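Local atomic coordinates of putative aminopeptidase (Leishmania major, PDB entry 5NTH), a protein that probably acts as a manganese-dependent leucyl aminopeptidase of the M17 family, removing amino acids from the N-terminal ends of peptides. Residues G244-V249 / T278-N283; I293-K298 / V412-A417. One frame throughout, in Å; residues are numbered along the deposited sequence.

Interaction 1 (G244-V249 / T278-N283); sequences GVDMTV and TLRYRN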
loop_
_atom_site.group_PDB
_atom_site.type_symbol
_atom_site.label_atom_id
_atom_site.label_comp_id
_atom_site.label_asym_id
_atom_site.label_seq_id
_atom_site.Cartn_x
_atom_site.Cartn_y
_atom_site.Cartn_z
ATOM N N GLY A 244 -25.034 20.733 41.766
ATOM C CA GLY A 244 -26.359 21.345 41.888
ATOM C C GLY A 244 -26.750 22.109 40.646
ATOM O O GLY A 244 -27.261 23.227 40.751
ATOM N N VAL A 245 -26.511 21.521 39.470
ATOM C CA VAL A 245 -26.719 22.221 38.176
ATOM C C VAL A 245 -27.812 21.544 37.373
ATOM O O VAL A 245 -28.171 20.398 37.649
ATOM C CB VAL A 245 -25.409 22.329 37.332
ATOM C CG1 VAL A 245 -24.239 22.779 38.203
ATOM C CG2 VAL A 245 -25.036 21.013 36.641
ATOM N N ASP A 246 -28.325 22.247 36.363
ATOM C CA ASP A 246 -29.361 21.664 35.510
ATOM C C ASP A 246 -28.655 20.724 34.523
ATOM O O ASP A 246 -27.506 20.949 34.135
ATOM C CB ASP A 246 -30.235 22.733 34.795
ATOM C CG ASP A 246 -30.867 23.774 35.769
ATOM O OD1 ASP A 246 -31.173 23.437 36.945
ATOM O OD2 ASP A 246 -31.072 24.943 35.344
ATOM N N MET A 247 -29.331 19.650 34.159
ATOM C CA MET A 247 -28.805 18.686 33.219
ATOM C C MET A 247 -29.886 18.358 32.203
ATOM O O MET A 247 -31.029 18.092 32.563
ATOM C CB MET A 247 -28.383 17.411 33.947
ATOM C CG MET A 247 -27.570 16.467 33.078
ATOM S SD MET A 247 -27.010 14.964 33.898
ATOM C CE MET A 247 -28.551 14.063 34.130
ATOM N N THR A 248 -29.509 18.357 30.931
ATOM C CA THR A 248 -30.386 17.880 29.854
ATOM C C THR A 248 -29.691 16.747 29.112
ATOM O O THR A 248 -28.554 16.904 28.667
ATOM C CB THR A 248 -30.727 19.015 28.871
ATOM O OG1 THR A 248 -31.367 20.087 29.595
ATOM C CG2 THR A 248 -31.640 18.494 27.729
ATOM N N VAL A 249 -30.367 15.609 29.001
ATOM C CA VAL A 249 -29.831 14.442 28.293
ATOM C C VAL A 249 -30.793 14.072 27.202
ATOM O O VAL A 249 -31.958 13.858 27.481
ATOM C CB VAL A 249 -29.727 13.213 29.215
ATOM C CG1 VAL A 249 -29.177 12.012 28.462
ATOM C CG2 VAL A 249 -28.848 13.512 30.419
ATOM N N THR A 278 -25.888 17.691 28.351
ATOM C CA THR A 278 -25.534 19.066 28.600
ATOM C C THR A 278 -25.761 19.408 30.061
ATOM O O THR A 278 -26.839 19.160 30.606
ATOM C CB THR A 278 -26.340 20.037 27.755
ATOM O OG1 THR A 278 -25.991 19.876 26.378
ATOM C CG2 THR A 278 -26.037 21.489 28.196
ATOM N N LEU A 279 -24.726 19.986 30.673
ATOM C CA LEU A 279 -24.774 20.508 32.030
ATOM C C LEU A 279 -24.682 22.002 31.908
ATOM O O LEU A 279 -23.923 22.504 31.074
ATOM C CB LEU A 279 -23.589 20.005 32.860
ATOM C CG LEU A 279 -23.755 18.604 33.445
ATOM C CD1 LEU A 279 -23.804 17.552 32.356
ATOM C CD2 LEU A 279 -22.653 18.283 34.445
ATOM N N ARG A 280 -25.440 22.713 32.739
ATOM C CA ARG A 280 -25.413 24.180 32.729
ATOM C C ARG A 280 -25.703 24.795 34.105
ATOM O O ARG A 280 -26.573 24.316 34.840
ATOM C CB ARG A 280 -26.400 24.712 31.702
ATOM C CG ARG A 280 -27.836 24.254 31.962
ATOM C CD ARG A 280 -28.869 25.097 31.226
ATOM N NE ARG A 280 -28.598 26.554 31.345
ATOM C CZ ARG A 280 -29.231 27.436 32.121
ATOM N NH1 ARG A 280 -30.233 27.075 32.918
ATOM N NH2 ARG A 280 -28.849 28.708 32.088
ATOM N N TYR A 281 -24.969 25.864 34.414
ATOM C CA TYR A 281 -25.108 26.629 35.655
ATOM C C TYR A 281 -25.389 28.075 35.313
ATOM O O TYR A 281 -24.682 28.645 34.462
ATOM C CB TYR A 281 -23.813 26.579 36.457
ATOM C CG TYR A 281 -23.877 27.056 37.901
ATOM C CD1 TYR A 281 -24.782 26.515 38.808
ATOM C CD2 TYR A 281 -22.964 27.992 38.379
ATOM C CE1 TYR A 281 -24.794 26.925 40.157
ATOM C CE2 TYR A 281 -22.958 28.424 39.713
ATOM C CZ TYR A 281 -23.881 27.896 40.613
ATOM O OH TYR A 281 -23.874 28.322 41.941
ATOM N N ARG A 282 -26.441 28.629 35.940
ATOM C CA ARG A 282 -26.600 30.074 36.088
ATOM C C ARG A 282 -25.864 30.501 37.346
ATOM O O ARG A 282 -26.116 29.983 38.447
ATOM C CB ARG A 282 -28.058 30.525 36.191
ATOM C CG ARG A 282 -28.240 32.079 36.276
ATOM C CD ARG A 282 -29.702 32.542 36.173
ATOM N NE ARG A 282 -30.390 31.609 35.263
ATOM C CZ ARG A 282 -30.808 31.840 34.008
ATOM N NH1 ARG A 282 -31.354 30.820 33.331
ATOM N NH2 ARG A 282 -30.725 33.051 33.430
ATOM N N ASN A 283 -24.967 31.465 37.167
ATOM C CA ASN A 283 -24.169 32.001 38.251
ATOM C C ASN A 283 -25.035 32.978 39.056
ATOM O O ASN A 283 -25.496 33.997 38.508
ATOM C CB ASN A 283 -22.923 32.685 37.685
ATOM C CG ASN A 283 -21.976 33.152 38.760
ATOM O OD1 ASN A 283 -22.237 32.984 39.957
ATOM N ND2 ASN A 283 -20.863 33.748 38.342
HETATM O O HOH W 1 -28.266 17.783 25.674
#

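Interaction 2 (I293-K298 / V412-A417); sequences IAMVGK and VLIDMA. With MN (manganese (II) ion), chain C.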
loop_
_atom_site.group_PDB
_atom_site.type_symbol
_atom_site.label_atom_id
_atom_site.label_comp_id
_atom_site.label_asym_id
_atom_site.label_seq_id
_atom_site.Cartn_x
_atom_site.Cartn_y
_atom_site.Cartn_z
ATOM N N ILE A 293 -21.698 31.561 28.093
ATOM C CA ILE A 293 -20.685 30.719 27.491
ATOM C C ILE A 293 -21.177 29.310 27.312
ATOM O O ILE A 293 -21.542 28.664 28.276
ATOM C CB ILE A 293 -19.406 30.757 28.320
ATOM C CG1 ILE A 293 -18.752 32.130 28.116
ATOM C CG2 ILE A 293 -18.419 29.697 27.854
ATOM C CD1 ILE A 293 -18.065 32.676 29.323
ATOM N N ALA A 294 -21.187 28.836 26.075
ATOM C CA ALA A 294 -21.492 27.448 25.811
ATOM C C ALA A 294 -20.221 26.771 25.361
ATOM O O ALA A 294 -19.387 27.357 24.666
ATOM C CB ALA A 294 -22.561 27.327 24.767
ATOM N N MET A 295 -20.070 25.534 25.799
ATOM C CA MET A 295 -18.935 24.718 25.430
ATOM C C MET A 295 -19.433 23.403 24.815
ATOM O O MET A 295 -20.491 22.905 25.188
ATOM C CB MET A 295 -18.080 24.479 26.663
ATOM C CG MET A 295 -17.268 25.693 27.087
ATOM S SD MET A 295 -16.083 25.344 28.423
ATOM C CE MET A 295 -17.134 24.587 29.667
ATOM N N VAL A 296 -18.682 22.856 23.862
ATOM C CA VAL A 296 -19.071 21.603 23.187
ATOM C C VAL A 296 -17.854 20.748 22.889
ATOM O O VAL A 296 -16.839 21.236 22.402
ATOM C CB VAL A 296 -19.802 21.859 21.855
ATOM C CG1 VAL A 296 -20.362 20.571 21.276
ATOM C CG2 VAL A 296 -20.939 22.851 22.037
ATOM N N GLY A 297 -17.976 19.454 23.158
ATOM C CA GLY A 297 -16.857 18.544 22.997
ATOM C C GLY A 297 -17.201 17.224 22.364
ATOM O O GLY A 297 -18.279 16.659 22.622
ATOM N N LYS A 298 -16.263 16.735 21.550
ATOM C CA LYS A 298 -16.373 15.440 20.899
ATOM C C LYS A 298 -16.161 14.355 21.944
ATOM O O LYS A 298 -15.052 14.200 22.459
ATOM C CB LYS A 298 -15.349 15.329 19.749
ATOM C CG LYS A 298 -15.266 13.977 19.021
ATOM C CD LYS A 298 -14.292 14.037 17.845
ATOM C CE LYS A 298 -13.621 12.697 17.553
ATOM N NZ LYS A 298 -13.140 12.463 16.152
ATOM N N VAL A 412 -20.546 33.172 23.310
ATOM C CA VAL A 412 -19.335 32.567 22.748
ATOM C C VAL A 412 -19.459 31.058 22.801
ATOM O O VAL A 412 -19.958 30.503 23.767
ATOM C CB VAL A 412 -18.063 33.126 23.435
ATOM C CG1 VAL A 412 -18.262 33.159 24.927
ATOM C CG2 VAL A 412 -16.794 32.362 23.074
ATOM N N LEU A 413 -19.064 30.414 21.709
ATOM C CA LEU A 413 -19.088 28.973 21.638
ATOM C C LEU A 413 -17.694 28.400 21.470
ATOM O O LEU A 413 -17.001 28.707 20.495
ATOM C CB LEU A 413 -19.973 28.491 20.507
ATOM C CG LEU A 413 -20.280 27.021 20.774
ATOM C CD1 LEU A 413 -21.757 26.749 20.624
ATOM C CD2 LEU A 413 -19.409 26.111 19.915
ATOM N N ILE A 414 -17.320 27.543 22.421
ATOM C CA ILE A 414 -16.038 26.864 22.389
ATOM C C ILE A 414 -16.226 25.410 22.019
ATOM O O ILE A 414 -16.828 24.648 22.779
ATOM C CB ILE A 414 -15.324 26.896 23.741
ATOM C CG1 ILE A 414 -15.226 28.332 24.241
ATOM C CG2 ILE A 414 -13.946 26.264 23.597
ATOM C CD1 ILE A 414 -14.539 28.441 25.582
ATOM N N ASP A 415 -15.650 25.036 20.879
ATOM C CA ASP A 415 -15.752 23.682 20.341
ATOM C C ASP A 415 -14.409 23.010 20.536
ATOM O O ASP A 415 -13.365 23.538 20.136
ATOM C CB ASP A 415 -16.124 23.753 18.849
ATOM C CG ASP A 415 -16.650 22.428 18.287
ATOM O OD1 ASP A 415 -17.606 21.870 18.864
ATOM O OD2 ASP A 415 -16.130 21.961 17.241
ATOM N N MET A 416 -14.419 21.854 21.175
ATOM C CA MET A 416 -13.161 21.166 21.461
ATOM C C MET A 416 -13.279 19.721 21.103
ATOM O O MET A 416 -14.205 19.054 21.540
ATOM C CB MET A 416 -12.749 21.312 22.924
ATOM C CG MET A 416 -11.347 20.817 23.197
ATOM S SD MET A 416 -10.905 20.899 24.934
ATOM C CE MET A 416 -10.612 22.640 25.156
ATOM N N ALA A 417 -12.304 19.243 20.331
ATOM C CA ALA A 417 -12.391 17.939 19.706
ATOM C C ALA A 417 -11.023 17.411 19.283
ATOM O O ALA A 417 -10.177 18.186 18.846
ATOM C CB ALA A 417 -13.293 18.050 18.511
HETATM MN MN MN C . -12.632 10.580 15.711
#

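Interaction 1 (G244-V249 / T278-N283)
The carboxylate of Asp246 meets the guanidinium of Arg280 obliquely, their planes 39° apart, joined by a salt bridge from OD2 of Asp246 to NH1 of Arg280 at 3.3 Å. The two side chains run side by side and point the same way. Arg280 reaches this position with CG between its own backbone N and carbonyl carbon (chi1 59°) and a bend at chi3; its NH1 also has a long, weak ion pair with Asp407. The other flat group, the ring of Tyr281, has Gly244 O at its edge, near the ring plane, while CG1 of Val245 approaches CD1 of Tyr281 obliquely at 3.8 Å. Tyr281 OH is hydrogen-bonded to Lys340, and the ring packs on Val336 and Met339 of helix 323-341. Leu279 shares its side of the sheet with Met247, whose CG lies 4.0 Å from CD1 of Leu279; Ala240 of helix 229-243 touches both.

Four backbone bonds fix the register. Asp246 and Arg280 exchange N-H and C=O. Thr248 and Thr278 do the same, with Thr248 N to Thr278 O and Thr278 N to Thr248 O both 2.8 Å. Met247 and Leu279 form the non-hydrogen-bonded pair between them. A water donates to Thr248 O and also bonds Thr278 OG1, which has a further hydrogen bond to Thr355. The strand axes, 4.8 Å apart at closest approach and at 159° between their N-to-C directions, describe an antiparallel ladder at the margin of the mixed sheet of the M17 catalytic domain, where strand 246-251 is outermost within this chain.

Interaction 2 (I293-K298 / V412-A417)
Strands 293-298 and 412-417 run parallel, their axes 15° apart and 4.7 Å from each other at closest approach. Five backbone hydrogen bonds alternate in direction: Ala294 N and Val296 N donate to Val412 O and Ile414 O, Ile414 N and Met416 N return to Ala294 O and Val296 O, and Lys298 N ends the ladder on Met416 O. Gly297 CA adds a CA-H...O contact to Met416 O at 3.1 Å.

On one face, CG of Met295 lies alongside Ile414, 4.1 Å from its CB, under helix 528-536. On the other, the side chains of Val296 and Leu413 cross obliquely, CG2 of Val296 lying 4.2 Å from CD2 of Leu413, and helix 391-404 covers Leu413 and Asp415. This is the buried middle of the mixed beta sheet of the alpha/beta M17 catalytic domain, where the C-terminal part of strand 291-300 reaches the metal site. There CB of Lys298 touches CB of Ala417 at 3.6 Å. With CG anti to the backbone N (chi1 176°) and an extended chain beyond, Lys298 carries NZ to 2.0 Å from the manganese ion, whose site Asp303, Asp321 and Glu390 complete; bound actinonin also touches this lysine. Asp415 OD1 stands 3.7 Å from CB of Val296, while its OD2 is hydrogen-bonded to His510.

How the interactions relate
From the N terminus, helix 229-243 leads into strand 246-251; interaction 1 closes when strand 275-282 returns antiparallel, after 28 intervening residues that include helices 253-257 and 261-267. The next strand, 291-300, opens interaction 2, which closes only at strand 412-417, after 113 residues. The two loops are therefore in series, neither nested nor crossed. Strand 349-361, formed within the second loop, lies between strands 275-282 and 291-300 in the sheet, and its backbone bonds to both. This agrees with a separation of 15 Å between centres and about 6 Å between nearest atoms. One sheet thus joins the outer pair of interaction 1 to the central pair of interaction 2, one strand of which carries a metal ligand.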